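Local coordinates for cellulose biosynthesis protein BcsG (Salmonella typhimurium LT2, PDB 5OLT) that is required for cellulose biosynthesis, this chain being its zinc-binding extramembrane domain, which belongs to the alkaline phosphatase family, at residues Leu69-Val74 / Asp89-His94; Pro83-Phe88 / Lys240-Leu245; Thr200-Glu203 / Arg209-Thr212; Thr250-Ser255 / Lys297-Lys302; Ala308-Asn313 / Lys343-Leu348. One frame throughout, in Å; residues are numbered along the deposited sequence.

Contact 1: Leu69-Val74 / Asp89-His94; sequences LSWSDV and DILFKH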
# COMPACT_ATOMS: atom_id res chain seq x y z
N LEU A 69 -5.18 -2.09 -9.36
CA LEU A 69 -6.27 -2.64 -8.56
C LEU A 69 -6.77 -1.54 -7.63
O LEU A 69 -6.11 -1.23 -6.63
CB LEU A 69 -5.76 -3.86 -7.77
CG LEU A 69 -6.83 -4.47 -6.83
CD1 LEU A 69 -8.02 -4.96 -7.63
CD2 LEU A 69 -6.18 -5.62 -6.06
N SER A 70 -7.96 -1.02 -7.92
CA SER A 70 -8.67 -0.10 -7.00
C SER A 70 -10.03 -0.67 -6.61
O SER A 70 -10.51 -1.63 -7.23
CB SER A 70 -8.88 1.26 -7.66
OG SER A 70 -9.81 1.12 -8.74
N TRP A 71 -10.66 -0.07 -5.60
CA TRP A 71 -12.02 -0.49 -5.29
C TRP A 71 -12.95 -0.32 -6.47
O TRP A 71 -13.82 -1.19 -6.67
CB TRP A 71 -12.59 0.26 -4.09
CG TRP A 71 -12.09 -0.24 -2.76
CD1 TRP A 71 -11.41 0.50 -1.80
CD2 TRP A 71 -12.29 -1.54 -2.16
NE1 TRP A 71 -11.17 -0.25 -0.67
CE2 TRP A 71 -11.68 -1.52 -0.86
CE3 TRP A 71 -12.91 -2.73 -2.60
CZ2 TRP A 71 -11.69 -2.64 0.00
CZ3 TRP A 71 -12.86 -3.85 -1.76
CH2 TRP A 71 -12.26 -3.80 -0.48
N SER A 72 -12.81 0.77 -7.25
CA SER A 72 -13.62 0.96 -8.43
C SER A 72 -13.45 -0.21 -9.42
O SER A 72 -14.42 -0.66 -10.04
CB SER A 72 -13.23 2.26 -9.09
OG SER A 72 -14.01 2.48 -10.22
N ASP A 73 -12.22 -0.69 -9.58
CA ASP A 73 -11.99 -1.81 -10.47
C ASP A 73 -12.67 -3.08 -9.94
O ASP A 73 -13.25 -3.82 -10.73
CB ASP A 73 -10.51 -2.13 -10.61
CG ASP A 73 -9.65 -0.99 -11.15
OD1 ASP A 73 -10.14 -0.12 -11.91
OD2 ASP A 73 -8.43 -1.01 -10.80
N VAL A 74 -12.59 -3.30 -8.63
CA VAL A 74 -13.21 -4.50 -8.02
C VAL A 74 -14.74 -4.44 -8.27
O VAL A 74 -15.35 -5.46 -8.67
CB VAL A 74 -12.90 -4.62 -6.53
CG1 VAL A 74 -13.62 -5.83 -5.93
CG2 VAL A 74 -11.40 -4.74 -6.32
N ASP A 89 -7.73 -9.68 8.35
CA ASP A 89 -8.01 -9.26 9.71
C ASP A 89 -8.40 -7.80 9.76
O ASP A 89 -9.23 -7.42 10.56
CB ASP A 89 -6.82 -9.49 10.63
CG ASP A 89 -6.47 -10.93 10.80
OD1 ASP A 89 -7.36 -11.82 10.65
OD2 ASP A 89 -5.29 -11.19 11.14
N ILE A 90 -7.80 -6.99 8.89
CA ILE A 90 -8.00 -5.54 8.85
C ILE A 90 -8.18 -5.17 7.38
O ILE A 90 -7.37 -5.61 6.54
CB ILE A 90 -6.77 -4.82 9.42
CG1 ILE A 90 -6.51 -5.21 10.88
CG2 ILE A 90 -6.92 -3.30 9.25
CD1 ILE A 90 -5.13 -4.78 11.38
N LEU A 91 -9.18 -4.37 7.07
CA LEU A 91 -9.42 -3.99 5.67
C LEU A 91 -9.70 -2.50 5.61
O LEU A 91 -10.63 -2.01 6.27
CB LEU A 91 -10.60 -4.82 5.12
CG LEU A 91 -10.99 -4.64 3.66
CD1 LEU A 91 -9.82 -4.99 2.74
CD2 LEU A 91 -12.20 -5.52 3.35
N PHE A 92 -8.89 -1.79 4.82
CA PHE A 92 -9.11 -0.35 4.66
C PHE A 92 -10.10 -0.06 3.54
O PHE A 92 -9.98 -0.61 2.43
CB PHE A 92 -7.77 0.32 4.29
CG PHE A 92 -6.77 0.35 5.41
CD1 PHE A 92 -5.92 -0.74 5.66
CD2 PHE A 92 -6.61 1.49 6.18
CE1 PHE A 92 -4.97 -0.71 6.68
CE2 PHE A 92 -5.66 1.55 7.21
CZ PHE A 92 -4.82 0.45 7.46
N LYS A 93 -11.05 0.84 3.82
CA LYS A 93 -12.08 1.24 2.88
C LYS A 93 -11.83 2.59 2.21
O LYS A 93 -12.41 2.88 1.20
CB LYS A 93 -13.46 1.21 3.57
CG LYS A 93 -13.90 -0.16 4.07
CD LYS A 93 -13.92 -1.18 2.94
CE LYS A 93 -14.41 -2.55 3.39
NZ LYS A 93 -15.85 -2.51 3.74
N HIS A 94 -10.94 3.39 2.79
CA HIS A 94 -10.60 4.70 2.24
C HIS A 94 -9.10 4.88 2.32
O HIS A 94 -8.60 5.89 2.87
CB HIS A 94 -11.40 5.82 2.95
CG HIS A 94 -12.85 5.74 2.65
ND1 HIS A 94 -13.36 6.10 1.42
CD2 HIS A 94 -13.89 5.28 3.38
CE1 HIS A 94 -14.67 5.89 1.41
NE2 HIS A 94 -15.01 5.37 2.58
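Trp71 opens the short helix 71-76, entered through a capping box just after the first strand of the central sheet, and carries its indole across to Leu91, Phe92 and Lys93 of strand 90-96 in the same α/β domain. The contact rests on this one large side chain, a residue that can give both an apolar surface and an N-H. With CG beside Trp71's own backbone N (chi1 -78°) the ring reaches out to the strand. Its NE1 points at Phe92 O, which lies in the ring plane at the indole edge; at 3.3 Å and an N-H...O angle of 143° the bond is weak. Further along the same edge Trp71 CZ2 is 4.1 Å from Leu91 CD1, while CH2 meets the other methyl of that leucine. The aliphatic part of Lys93 adds its CD, 4.0 Å from Trp71 CZ2, as the lysine bends on toward a weak, long ion pair with Asp311. Trp85 meets the indole as well, and Phe92 sends its ring elsewhere, onto helix 318-328. At the start of the strand, Asp89 and Ile90 both face Val296 in a classic beta bulge.

On the helix side the first turn is fixed by reciprocal bonds. Asp73 also reaches Gly269 N and Leu271 N, in the chain just after the zinc ligands Glu266 and His267. Within the box, Asp73 N gives a bond of 3.1 Å to Ser70 OG, and Ser70 N returns one of 2.9 Å to Asp73 OD2, approaching from above the carboxylate plane.

Contact 2: Pro83-Phe88 / Lys240-Leu245; sequences PLWSHF and KLFDEL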
# COMPACT_ATOMS: atom_id res chain seq x y z
N PRO A 83 -14.20 -14.28 -1.91
CA PRO A 83 -13.88 -14.65 -0.54
C PRO A 83 -12.61 -14.02 0.01
O PRO A 83 -12.50 -13.88 1.22
CB PRO A 83 -13.70 -16.18 -0.60
CG PRO A 83 -14.35 -16.63 -1.86
CD PRO A 83 -14.51 -15.45 -2.77
N LEU A 84 -11.66 -13.60 -0.84
CA LEU A 84 -10.40 -13.00 -0.34
C LEU A 84 -10.69 -11.85 0.62
O LEU A 84 -10.04 -11.74 1.66
CB LEU A 84 -9.54 -12.49 -1.52
CG LEU A 84 -8.24 -11.76 -1.11
CD1 LEU A 84 -7.25 -12.75 -0.50
CD2 LEU A 84 -7.69 -11.09 -2.36
N TRP A 85 -11.66 -10.99 0.29
CA TRP A 85 -11.87 -9.80 1.09
C TRP A 85 -12.26 -10.13 2.50
O TRP A 85 -11.89 -9.41 3.40
CB TRP A 85 -12.89 -8.81 0.47
CG TRP A 85 -12.57 -8.55 -0.97
CD1 TRP A 85 -13.36 -8.87 -2.05
CD2 TRP A 85 -11.38 -7.96 -1.49
NE1 TRP A 85 -12.73 -8.52 -3.20
CE2 TRP A 85 -11.53 -7.94 -2.90
CE3 TRP A 85 -10.20 -7.41 -0.91
CZ2 TRP A 85 -10.53 -7.43 -3.74
CZ3 TRP A 85 -9.23 -6.92 -1.77
CH2 TRP A 85 -9.40 -6.94 -3.16
N SER A 86 -12.99 -11.23 2.67
CA SER A 86 -13.45 -11.63 3.97
C SER A 86 -12.36 -12.30 4.80
O SER A 86 -12.58 -12.53 6.00
CB SER A 86 -14.69 -12.54 3.81
OG SER A 86 -14.30 -13.80 3.33
N HIS A 87 -11.20 -12.62 4.19
CA HIS A 87 -10.18 -13.35 4.89
C HIS A 87 -9.18 -12.48 5.63
O HIS A 87 -8.48 -12.95 6.50
CB HIS A 87 -9.57 -14.37 3.93
CG HIS A 87 -10.56 -15.42 3.50
ND1 HIS A 87 -10.39 -16.20 2.38
CD2 HIS A 87 -11.76 -15.78 4.02
CE1 HIS A 87 -11.42 -17.02 2.24
NE2 HIS A 87 -12.28 -16.77 3.21
N PHE A 88 -9.20 -11.19 5.37
CA PHE A 88 -8.29 -10.28 6.09
C PHE A 88 -8.68 -10.09 7.54
O PHE A 88 -9.83 -10.30 7.92
CB PHE A 88 -8.29 -8.91 5.39
CG PHE A 88 -7.57 -8.92 4.07
CD1 PHE A 88 -6.18 -8.94 4.02
CD2 PHE A 88 -8.31 -8.94 2.90
CE1 PHE A 88 -5.54 -8.96 2.79
CE2 PHE A 88 -7.68 -8.99 1.64
CZ PHE A 88 -6.29 -9.00 1.59
N LYS A 240 -8.36 -14.87 -11.00
CA LYS A 240 -7.22 -15.78 -10.91
C LYS A 240 -6.28 -15.35 -9.80
O LYS A 240 -5.85 -16.17 -8.98
CB LYS A 240 -6.49 -15.82 -12.26
CG LYS A 240 -5.20 -16.63 -12.28
CD LYS A 240 -4.67 -16.68 -13.70
CE LYS A 240 -3.37 -17.46 -13.85
NZ LYS A 240 -3.58 -18.89 -14.14
N LEU A 241 -5.96 -14.05 -9.76
CA LEU A 241 -5.08 -13.53 -8.71
C LEU A 241 -5.68 -13.74 -7.32
O LEU A 241 -4.99 -14.19 -6.40
CB LEU A 241 -4.81 -12.04 -8.94
CG LEU A 241 -3.99 -11.36 -7.82
CD1 LEU A 241 -2.61 -12.00 -7.62
CD2 LEU A 241 -3.87 -9.87 -8.12
N PHE A 242 -6.96 -13.40 -7.17
CA PHE A 242 -7.56 -13.49 -5.85
C PHE A 242 -7.67 -14.94 -5.41
O PHE A 242 -7.47 -15.24 -4.24
CB PHE A 242 -8.93 -12.81 -5.82
CG PHE A 242 -8.91 -11.33 -6.18
CD1 PHE A 242 -7.75 -10.57 -6.13
CD2 PHE A 242 -10.11 -10.71 -6.54
CE1 PHE A 242 -7.80 -9.23 -6.49
CE2 PHE A 242 -10.15 -9.36 -6.91
CZ PHE A 242 -8.98 -8.62 -6.86
N ASP A 243 -7.97 -15.85 -6.35
CA ASP A 243 -7.98 -17.28 -6.02
C ASP A 243 -6.59 -17.78 -5.63
O ASP A 243 -6.47 -18.58 -4.67
CB ASP A 243 -8.50 -18.08 -7.22
CG ASP A 243 -10.04 -18.00 -7.36
OD1 ASP A 243 -10.73 -17.60 -6.39
OD2 ASP A 243 -10.52 -18.35 -8.48
N GLU A 244 -5.54 -17.27 -6.29
CA GLU A 244 -4.19 -17.68 -5.92
C GLU A 244 -3.78 -17.12 -4.57
O GLU A 244 -3.16 -17.83 -3.79
CB GLU A 244 -3.19 -17.33 -7.01
CG GLU A 244 -3.38 -18.22 -8.23
CD GLU A 244 -2.23 -18.16 -9.21
OE1 GLU A 244 -1.37 -17.25 -9.15
OE2 GLU A 244 -2.20 -19.06 -10.10
N LEU A 245 -4.12 -15.86 -4.30
CA LEU A 245 -3.80 -15.30 -2.98
C LEU A 245 -4.54 -16.05 -1.88
O LEU A 245 -3.95 -16.36 -0.84
CB LEU A 245 -4.13 -13.80 -2.93
CG LEU A 245 -3.26 -12.92 -3.82
CD1 LEU A 245 -3.80 -11.49 -3.76
CD2 LEU A 245 -1.79 -12.97 -3.39
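Leu84 has CG opposite its backbone N (chi1 176°), sending its methyls toward helix 234-255, and Phe242 keeps CG beside its backbone N (chi1 -60°), turning its ring to meet them. The two side chains cross at about a right angle, Leu84 CD2 lying 3.8 Å from Phe242 CD1. The second leucine methyl, CD1, settles 4.1 Å from Leu245 CB, one turn further along the long helix. A branched aliphatic chain suits this place, since its two arms can touch Phe242 and Leu245 at once.

Trp85 completes the contact with a T-shaped pair. The edge of its six-membered ring is directed at the face of Phe242, with centroids 5.1 Å apart and planes at 70°, and the nearest atoms are Trp85 CZ2 and Phe242 CZ at 3.7 Å. The indole N-H is used elsewhere, by Leu79 O, which should limit rotation of the ring, and Phe242 is met by His82 in a further edge-to-face pair.

All four touching residues are buried, and polar links lie around them, such as Asp243 OD1 with His82 NE2. The Phe242 side chain is about 14 Å from the zinc ion, so this is packing rather than metal site: an apolar helix-helix interface in which the short, weakly bonded helix 84-87, before strand 90-96, rests on a long helix flanking the central sheet of the α/β domain.

Contact 3: Thr200-Glu203 / Arg209-Thr212; sequences TGEE and RSAT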
# COMPACT_ATOMS: atom_id res chain seq x y z
N THR A 200 8.88 -21.76 0.86
CA THR A 200 9.91 -22.80 1.05
C THR A 200 11.21 -22.14 1.57
O THR A 200 11.84 -22.63 2.52
CB THR A 200 10.26 -23.55 -0.25
OG1 THR A 200 10.97 -22.68 -1.13
CG2 THR A 200 8.99 -24.12 -0.96
N GLY A 201 11.60 -21.01 0.95
CA GLY A 201 12.84 -20.30 1.34
C GLY A 201 12.84 -19.87 2.80
O GLY A 201 13.87 -20.01 3.50
N GLU A 202 11.68 -19.38 3.27
CA GLU A 202 11.54 -18.84 4.65
C GLU A 202 11.55 -19.97 5.66
O GLU A 202 12.12 -19.90 6.81
CB GLU A 202 10.25 -18.01 4.81
CG GLU A 202 10.28 -16.60 4.19
CD GLU A 202 11.61 -15.81 4.32
OE1 GLU A 202 12.43 -16.02 5.27
OE2 GLU A 202 11.84 -14.93 3.46
N GLU A 203 10.92 -21.04 5.21
CA GLU A 203 10.84 -22.25 5.98
C GLU A 203 12.26 -22.83 6.13
O GLU A 203 12.57 -23.40 7.16
CB GLU A 203 9.85 -23.24 5.36
CG GLU A 203 8.36 -22.97 5.62
CD GLU A 203 7.41 -23.79 4.74
OE1 GLU A 203 7.82 -24.25 3.64
OE2 GLU A 203 6.24 -23.98 5.13
N ARG A 209 13.72 -13.69 11.19
CA ARG A 209 12.82 -12.60 10.85
C ARG A 209 13.21 -11.99 9.53
O ARG A 209 14.39 -11.82 9.21
CB ARG A 209 12.60 -11.57 11.97
CG ARG A 209 13.82 -10.93 12.49
CD ARG A 209 13.56 -9.94 13.61
NE ARG A 209 12.89 -10.29 14.88
CZ ARG A 209 13.45 -10.94 15.90
NH1 ARG A 209 14.66 -11.47 15.78
NH2 ARG A 209 12.78 -11.11 17.04
N SER A 210 12.19 -11.70 8.75
CA SER A 210 12.43 -11.22 7.39
C SER A 210 11.32 -10.29 6.97
O SER A 210 10.23 -10.34 7.51
CB SER A 210 12.55 -12.36 6.39
OG SER A 210 11.30 -12.99 6.16
N ALA A 211 11.61 -9.47 5.97
CA ALA A 211 10.65 -8.51 5.43
C ALA A 211 10.83 -8.54 3.94
O ALA A 211 11.92 -8.29 3.43
CB ALA A 211 10.88 -7.12 5.99
N THR A 212 9.75 -8.83 3.22
CA THR A 212 9.77 -9.01 1.78
C THR A 212 8.83 -8.01 1.12
O THR A 212 7.67 -7.87 1.52
CB THR A 212 9.32 -10.45 1.42
OG1 THR A 212 10.24 -11.35 2.00
CG2 THR A 212 9.30 -10.67 -0.07
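The carboxylate of Glu202 turns a face, not its rim, to the hydroxyl of Ser210. Ser210 OG stands above the carboxylate plane, over the outer end of the group, between and slightly beyond its two oxygens, hence equally far from both: 3.4 Å to Glu202 OE1 and 3.4 Å to Glu202 OE2. This is a polar contact without a hydrogen bond between the two groups. Thr212 OG1 lies on the same side of the plane but further out, 4.2 Å from Glu202 OE2, while His144 of strand 142-147 also touches the glutamate.

A bend in the glutamate chain (chi2 -39°) folds the acid group over the strand residues. The two hydroxyls have their bonds elsewhere: Ser210 OG pairs with Asp60 OD1, and Thr212 OG1 with Trp198 NE1 in the same helix as Glu202. Small hydroxyl residues suit these positions, as they can serve such polar partners beneath a helix while sitting in a strand. Asp60 also touches Glu202.

Ser210 and Thr212 point at helix 191-203, and Ala211 between them points to the other side of the sheet, toward helix 132-138. Strand 210-216 lies between strands 142-147 and 60-66, all parallel. The arrangement is that of an α/β sandwich, helix 191-203 being the last helix of the long connection from strand 142-147 to its parallel neighbour 210-216.

Contact 4: Thr250-Ser255 / Lys297-Lys302; sequences TELEKS and KFFGMK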
# COMPACT_ATOMS: atom_id res chain seq x y z
N THR A 250 -4.27 -20.03 2.62
CA THR A 250 -4.50 -21.40 3.18
C THR A 250 -3.19 -22.16 3.43
O THR A 250 -3.03 -22.80 4.51
CB THR A 250 -5.48 -22.18 2.28
OG1 THR A 250 -6.71 -21.44 2.23
CG2 THR A 250 -5.76 -23.55 2.85
N GLU A 251 -2.27 -22.10 2.48
CA GLU A 251 -0.93 -22.68 2.66
C GLU A 251 -0.21 -22.07 3.85
O GLU A 251 0.44 -22.79 4.63
CB GLU A 251 -0.05 -22.55 1.40
CG GLU A 251 -0.45 -23.44 0.25
CD GLU A 251 -0.61 -24.89 0.69
OE1 GLU A 251 0.41 -25.51 1.06
OE2 GLU A 251 -1.77 -25.40 0.69
N LEU A 252 -0.36 -20.75 4.02
CA LEU A 252 0.31 -20.07 5.13
C LEU A 252 -0.26 -20.51 6.45
O LEU A 252 0.51 -20.76 7.40
CB LEU A 252 0.19 -18.55 5.05
CG LEU A 252 1.21 -17.78 4.25
CD1 LEU A 252 0.94 -16.33 4.55
CD2 LEU A 252 2.64 -18.13 4.59
N GLU A 253 -1.60 -20.62 6.53
CA GLU A 253 -2.26 -21.13 7.74
C GLU A 253 -1.70 -22.52 8.07
O GLU A 253 -1.33 -22.80 9.21
CB GLU A 253 -3.78 -21.19 7.55
CG GLU A 253 -4.52 -19.87 7.73
CD GLU A 253 -5.94 -19.82 7.14
OE1 GLU A 253 -6.45 -20.83 6.57
OE2 GLU A 253 -6.56 -18.74 7.23
N LYS A 254 -1.62 -23.39 7.06
CA LYS A 254 -1.14 -24.78 7.29
C LYS A 254 0.31 -24.82 7.78
O LYS A 254 0.70 -25.72 8.54
CB LYS A 254 -1.23 -25.63 6.02
CG LYS A 254 -2.63 -26.03 5.57
CD LYS A 254 -2.48 -26.73 4.22
CE LYS A 254 -3.81 -27.21 3.67
NZ LYS A 254 -3.61 -27.64 2.25
N SER A 255 1.11 -23.84 7.39
CA SER A 255 2.54 -23.84 7.69
C SER A 255 2.79 -23.59 9.18
O SER A 255 3.86 -23.94 9.68
CB SER A 255 3.26 -22.76 6.88
OG SER A 255 3.09 -21.49 7.49
N LYS A 297 -3.39 -9.23 7.17
CA LYS A 297 -3.77 -10.52 7.79
C LYS A 297 -2.58 -11.04 8.57
O LYS A 297 -1.44 -11.02 8.08
CB LYS A 297 -4.14 -11.55 6.72
CG LYS A 297 -4.79 -12.83 7.25
CD LYS A 297 -5.40 -13.66 6.12
CE LYS A 297 -5.91 -15.00 6.64
NZ LYS A 297 -6.96 -14.90 7.67
N PHE A 298 -2.84 -11.51 9.78
CA PHE A 298 -1.79 -12.15 10.60
C PHE A 298 -1.99 -13.67 10.62
O PHE A 298 -3.13 -14.16 10.74
CB PHE A 298 -1.83 -11.63 12.03
CG PHE A 298 -1.54 -10.15 12.15
CD1 PHE A 298 -0.22 -9.69 12.32
CD2 PHE A 298 -2.59 -9.21 12.13
CE1 PHE A 298 0.03 -8.32 12.45
CE2 PHE A 298 -2.33 -7.86 12.24
CZ PHE A 298 -1.02 -7.41 12.42
N PHE A 299 -0.90 -14.39 10.47
CA PHE A 299 -0.91 -15.85 10.47
C PHE A 299 -0.05 -16.32 11.62
O PHE A 299 0.94 -15.65 11.99
CB PHE A 299 -0.31 -16.40 9.18
CG PHE A 299 -1.13 -16.07 7.96
CD1 PHE A 299 -0.97 -14.85 7.29
CD2 PHE A 299 -2.06 -16.97 7.49
CE1 PHE A 299 -1.71 -14.54 6.17
CE2 PHE A 299 -2.84 -16.65 6.37
CZ PHE A 299 -2.64 -15.44 5.71
N GLY A 300 -0.45 -17.44 12.22
CA GLY A 300 0.35 -18.08 13.24
C GLY A 300 0.17 -17.48 14.62
O GLY A 300 1.00 -17.74 15.51
N MET A 301 -0.88 -16.68 14.82
CA MET A 301 -1.15 -16.09 16.14
C MET A 301 -1.72 -17.13 17.11
O MET A 301 -2.54 -17.97 16.71
CB MET A 301 -2.11 -14.92 16.07
CG MET A 301 -1.56 -13.72 15.30
SD MET A 301 -2.77 -12.39 15.25
CE MET A 301 -2.89 -11.85 16.96
N LYS A 302 -1.36 -17.01 18.37
CA LYS A 302 -1.90 -17.91 19.40
C LYS A 302 -3.40 -17.64 19.50
O LYS A 302 -4.20 -18.58 19.76
CB LYS A 302 -1.21 -17.63 20.75
CG LYS A 302 -1.73 -18.53 21.88
CD LYS A 302 -0.99 -18.35 23.19
CE LYS A 302 -1.53 -19.38 24.19
NZ LYS A 302 -0.82 -20.68 24.04
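Leu252 touches Phe299 from its root to its end. Its CB starts 3.7 Å from Phe299 CD2; the chain then runs out with CG beside the backbone N (chi1 -87°), and the methyl CD1 arrives over one face of the ring, 3.6 Å from Phe299 CE1. That methyl stands 3.7 Å from the ring centroid and 16° off the normal, a CH-pi contact in which the two side chains cross at about a right angle. Leu252 also touches Val261, Trp198 and Leu199, as befits a leucine pressed between a helix and the sheet.

Around the ring of Phe299, Glu253 comes in at the edge: its CG lies in the ring plane, 3.8 Å from Phe299 CD2. The glutamate continues past the ring, at the solvent-facing margin, to bring OE2 3.9 Å from Lys297 NZ. This is a long salt bridge; in this conformer NZ also bonds to His87 O, and both links are tentative, since Lys297, like Glu253, has a second conformer. Phe249, one turn earlier on the helix, adds an edge-to-face ring to Phe299.

Ser255 OG reaches back to Leu252 O at 2.7 Å and also bonds to Arg257 N, so the hydroxyl links Leu252 to the chain at Arg257. The axes of the helix and strand segments come within 9.2 Å, at 34° between directions: a helix laid on the central sheet, the layered packing of an α/β fold.

Contact 5: Ala308-Asn313 / Lys343-Leu348; sequences APIDIN and KLTSNL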
# COMPACT_ATOMS: atom_id res chain seq x y z
N ALA A 308 -15.43 -11.40 10.54
CA ALA A 308 -15.20 -10.54 9.43
C ALA A 308 -14.06 -9.57 9.73
O ALA A 308 -13.80 -9.25 10.87
CB ALA A 308 -16.47 -9.78 9.07
N PRO A 309 -13.40 -9.09 8.68
CA PRO A 309 -12.31 -8.14 8.91
C PRO A 309 -12.78 -6.91 9.66
O PRO A 309 -13.94 -6.49 9.56
CB PRO A 309 -11.92 -7.69 7.49
CG PRO A 309 -12.47 -8.76 6.59
CD PRO A 309 -13.65 -9.35 7.24
N ILE A 310 -11.86 -6.31 10.41
CA ILE A 310 -12.11 -5.00 11.00
C ILE A 310 -11.96 -3.94 9.90
O ILE A 310 -10.88 -3.83 9.32
CB ILE A 310 -11.11 -4.75 12.14
CG1 ILE A 310 -11.30 -5.81 13.26
CG2 ILE A 310 -11.27 -3.34 12.68
CD1 ILE A 310 -10.09 -5.84 14.18
N ASP A 311 -13.01 -3.21 9.61
CA ASP A 311 -12.93 -2.16 8.60
C ASP A 311 -12.30 -0.91 9.19
O ASP A 311 -12.64 -0.48 10.29
CB ASP A 311 -14.30 -1.78 8.08
CG ASP A 311 -14.91 -2.84 7.22
OD1 ASP A 311 -14.20 -3.72 6.68
OD2 ASP A 311 -16.16 -2.79 7.11
N ILE A 312 -11.37 -0.33 8.44
CA ILE A 312 -10.80 0.97 8.81
C ILE A 312 -11.45 1.93 7.82
O ILE A 312 -11.17 1.89 6.60
CB ILE A 312 -9.25 1.01 8.65
CG1 ILE A 312 -8.56 -0.09 9.44
CG2 ILE A 312 -8.71 2.39 9.05
CD1 ILE A 312 -8.84 -0.12 10.93
N ASN A 313 -12.32 2.79 8.32
CA ASN A 313 -13.08 3.68 7.45
C ASN A 313 -12.50 5.08 7.28
O ASN A 313 -12.83 5.75 6.30
CB ASN A 313 -14.52 3.80 7.96
CG ASN A 313 -15.24 2.45 7.97
OD1 ASN A 313 -15.77 2.02 9.00
ND2 ASN A 313 -15.27 1.82 6.85
N LYS A 343 -7.71 -1.91 20.31
CA LYS A 343 -6.55 -1.06 20.54
C LYS A 343 -5.59 -1.15 19.36
O LYS A 343 -5.09 -0.12 18.89
CB LYS A 343 -5.84 -1.47 21.83
CG LYS A 343 -4.69 -0.57 22.23
CD LYS A 343 -4.13 -1.04 23.54
CE LYS A 343 -3.05 -0.13 24.04
NZ LYS A 343 -2.47 -0.72 25.29
N LEU A 344 -5.36 -2.37 18.86
CA LEU A 344 -4.43 -2.56 17.74
C LEU A 344 -4.86 -1.79 16.49
O LEU A 344 -3.99 -1.34 15.74
CB LEU A 344 -4.29 -4.05 17.41
CG LEU A 344 -3.35 -4.43 16.25
CD1 LEU A 344 -1.91 -3.99 16.55
CD2 LEU A 344 -3.40 -5.94 16.08
N THR A 345 -6.15 -1.65 16.27
CA THR A 345 -6.67 -1.02 15.04
C THR A 345 -7.19 0.41 15.28
O THR A 345 -7.72 1.01 14.34
CB THR A 345 -7.77 -1.87 14.39
OG1 THR A 345 -8.87 -2.08 15.32
CG2 THR A 345 -7.23 -3.22 13.93
N SER A 346 -7.02 0.94 16.49
CA SER A 346 -7.52 2.29 16.82
C SER A 346 -6.35 3.30 16.84
O SER A 346 -5.18 2.94 17.00
CB SER A 346 -8.28 2.31 18.17
OG SER A 346 -9.51 1.58 18.02
N ASN A 347 -6.71 4.58 16.66
CA ASN A 347 -5.73 5.67 16.67
C ASN A 347 -4.63 5.51 15.63
O ASN A 347 -3.51 5.92 15.84
CB ASN A 347 -5.13 5.86 18.06
CG ASN A 347 -6.20 5.87 19.13
OD1 ASN A 347 -6.40 4.87 19.84
ND2 ASN A 347 -6.96 6.95 19.18
N LEU A 348 -4.98 4.91 14.51
CA LEU A 348 -4.02 4.83 13.41
C LEU A 348 -3.94 6.20 12.76
O LEU A 348 -4.92 6.97 12.77
CB LEU A 348 -4.46 3.78 12.38
CG LEU A 348 -4.41 2.31 12.82
CD1 LEU A 348 -5.10 1.41 11.81
CD2 LEU A 348 -3.00 1.84 13.09
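Apolar contacts carry most of this interface, and Ile310 and Thr345 meet tip to tip. Ile310 CG2 lies 3.8 Å from Thr345 OG1, and its other branch brings CD1 to 3.9 Å from Thr345 CG2. Ile312, two residues on and directed the same way, offers only CD1: it stands 3.8 Å from Thr345 O, 4.0 Å from Thr345 CB and 4.1 Å from Leu348 CD1. Alternate isoleucines suit the strand here, both facing the helix end with branched groups.

Polar groups are satisfied beside these contacts. Thr345 OG1 sits between its own backbone N and carbonyl carbon (chi1 58°), from where it bonds to Trp341 O one turn back, so the hydroxyl is used within its helix. The carbonyls of Leu344 and Ser346 are both held by Arg327 NH1, from helix 318-328, whose side is also touched by Leu348.

The backbones of Ile310 and Ile312 bond to strand 90-96; 310-312 is an outermost strand of the sheet within this chain. A citric acid molecule, probably from the crystallisation liquor, lies about 4 Å from Ile310. The arrangement is that of the end of helix 341-345 packed on one face of a short edge strand of the central mixed sheet.

In the fold
Four of the five contacts reach the central mixed sheet, whose order runs 142-147, 210-216, 60-66, 259-265, 291-299, 90-96, 310-312. Contact 3 lies toward one side of it and contact 5 on the outermost strand at the other, their centres about 27 Å apart. Contacts 1 and 2 alternate along the chain and touch, with centres about 12 Å apart; contact 3 is nested within contact 2, and contacts 4 and 5 follow. Helix 234-255 serves contacts 2 and 4, about 14 Å apart between centres. Asp89 OD2 joins contact 1 to contact 4 through Phe298 N. Together they pack helices and loops onto the sheet of one α/β domain, which holds the zinc ion.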